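Local atomic coordinates of trypanothione-dependent glyoxalase I (Leishmania major, PDB entry 2C21), a protein that belongs to the glyoxalase/bleomycin resistance/dioxygenase superfamily and, as a dimer, carries bound nickel ions. Residues Lys133-Ala136 with Asp137-Gln141. Sequence-based numbering, arbitrary orientation.
Sequences KAEA and DMKEQ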
loop_
_atom_site.group_PDB
_atom_site.type_symbol
_atom_site.label_atom_id
_atom_site.label_comp_id
_atom_site.label_asym_id
_atom_site.label_seq_id
_atom_site.Cartn_x
_atom_site.Cartn_y
_atom_site.Cartn_z
ATOM N N LYS A 133 13.605 -11.305 -11.077
ATOM C CA LYS A 133 14.610 -10.730 -10.171
ATOM C C LYS A 133 14.310 -11.082 -8.723
ATOM O O LYS A 133 15.187 -11.509 -8.000
ATOM C CB LYS A 133 14.689 -9.204 -10.338
ATOM C CG LYS A 133 15.752 -8.506 -9.476
ATOM C CD LYS A 133 17.094 -9.228 -9.573
ATOM C CE LYS A 133 18.296 -8.322 -9.308
ATOM N NZ LYS A 133 19.537 -8.938 -9.868
ATOM N N ALA A 134 13.067 -10.889 -8.287
ATOM C CA ALA A 134 12.680 -11.252 -6.928
ATOM C C ALA A 134 12.982 -12.723 -6.632
ATOM O O ALA A 134 13.557 -13.053 -5.599
ATOM C CB ALA A 134 11.206 -10.957 -6.705
ATOM N N GLU A 135 12.632 -13.604 -7.563
ATOM C CA GLU A 135 12.889 -15.027 -7.379
ATOM C C GLU A 135 14.377 -15.329 -7.220
ATOM O O GLU A 135 14.772 -16.055 -6.281
ATOM C CB GLU A 135 12.323 -15.849 -8.539
ATOM C CG GLU A 135 12.540 -17.352 -8.357
ATOM C CD GLU A 135 12.285 -18.145 -9.618
ATOM O OE1 GLU A 135 11.545 -17.656 -10.492
ATOM O OE2 GLU A 135 12.833 -19.259 -9.721
ATOM N N ALA A 136 15.198 -14.793 -8.124
ATOM C CA ALA A 136 16.650 -15.030 -8.072
ATOM C C ALA A 136 17.244 -14.479 -6.772
ATOM O O ALA A 136 18.081 -15.118 -6.141
ATOM C CB ALA A 136 17.336 -14.406 -9.276
ATOM N N ASP A 137 16.796 -13.297 -6.364
ATOM C CA ASP A 137 17.286 -12.704 -5.118
ATOM C C ASP A 137 16.930 -13.605 -3.920
ATOM O O ASP A 137 17.755 -13.834 -3.042
ATOM C CB ASP A 137 16.718 -11.285 -4.907
ATOM C CG ASP A 137 17.361 -10.223 -5.815
ATOM O OD1 ASP A 137 18.372 -10.497 -6.509
ATOM O OD2 ASP A 137 16.845 -9.079 -5.823
ATOM N N MET A 138 15.697 -14.108 -3.876
ATOM C CA MET A 138 15.264 -14.969 -2.774
ATOM C C MET A 138 16.092 -16.251 -2.706
ATOM O O MET A 138 16.484 -16.693 -1.627
ATOM C CB MET A 138 13.786 -15.325 -2.922
ATOM C CG MET A 138 12.829 -14.171 -2.649
ATOM S SD MET A 138 11.106 -14.682 -2.687
ATOM C CE MET A 138 10.928 -15.473 -1.098
ATOM N N LYS A 139 16.356 -16.856 -3.859
ATOM C CA LYS A 139 17.147 -18.085 -3.891
ATOM C C LYS A 139 18.586 -17.823 -3.424
ATOM O O LYS A 139 19.100 -18.534 -2.560
ATOM C CB LYS A 139 17.089 -18.729 -5.282
ATOM C CG LYS A 139 15.712 -19.355 -5.571
ATOM C CD LYS A 139 15.624 -20.055 -6.926
ATOM C CE LYS A 139 14.325 -20.849 -7.040
ATOM N NZ LYS A 139 14.233 -21.688 -8.283
ATOM N N GLU A 140 19.208 -16.782 -3.968
ATOM C CA GLU A 140 20.545 -16.357 -3.533
ATOM C C GLU A 140 20.607 -16.048 -2.025
ATOM O O GLU A 140 21.559 -16.433 -1.346
ATOM C CB GLU A 140 20.998 -15.129 -4.334
ATOM C CG GLU A 140 22.311 -14.525 -3.870
ATOM C CD GLU A 140 22.965 -13.658 -4.929
ATOM O OE1 GLU A 140 22.394 -12.605 -5.287
ATOM O OE2 GLU A 140 24.058 -14.027 -5.395
ATOM N N GLN A 141 19.591 -15.369 -1.506
ATOM C CA GLN A 141 19.583 -14.958 -0.095
ATOM C C GLN A 141 19.056 -16.040 0.868
ATOM O O GLN A 141 19.084 -15.853 2.080
ATOM C CB GLN A 141 18.835 -13.623 0.066
ATOM C CG GLN A 141 19.575 -12.482 -0.641
ATOM C CD GLN A 141 18.794 -11.187 -0.715
ATOM O OE1 GLN A 141 17.964 -10.910 0.143
ATOM N NE2 GLN A 141 19.080 -10.370 -1.736
#
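Asp137 meets Lys133 one helical turn back, both through the backbone and through their side chains. Asp137 N donates to Lys133 O (2.9 Å), the i to i+4 bond of an alpha-helix. The lysine leaves the helix with CG anti to its backbone N (chi1 -178°) and then bends at chi2 (48°), which carries its aliphatic part across the carboxylate: Lys133 CE lies 3.5 Å from Asp137 OD1, whereas Lys133 NZ makes only a long salt bridge to it, at 3.9 Å. The stronger partner of the buried aspartate is Arg36 of the second subunit, bound through OD2, so the carboxylate is probably shared between two positive charges. Met138 continues the backbone pattern, Met138 N lying 2.9 Å from Ala134 O; its flexible, unbranched side chain passes that oxygen at Met138 CG, 3.2 Å away, then leads outward from the helix and also touches Ala144. Lys139 bonds through N to Glu135 O and doubles the link through its side chain. The two chains extend alongside each other in the same direction, and Lys139 NZ reaches the anti lone pair of Glu135 OE2 at 3.2 Å, an i, i+4 salt bridge that suits this more open flank. Glu140 N closes on Ala136 O (3.0 Å); the small methyl of Ala136 adds little bulk to its exposed side. Gln141 N bonds to Asp137 O, while its amide suits a place facing backbone: OE1 accepts from Lys37 N of the second subunit. The contact lies on helix 127-141, which follows strand 121-126 and projects from its own chain's sheets; Lys133 and Asp137 pack on Trp38 of strand 33-40 of the second subunit, and Ala134 on its Glu55.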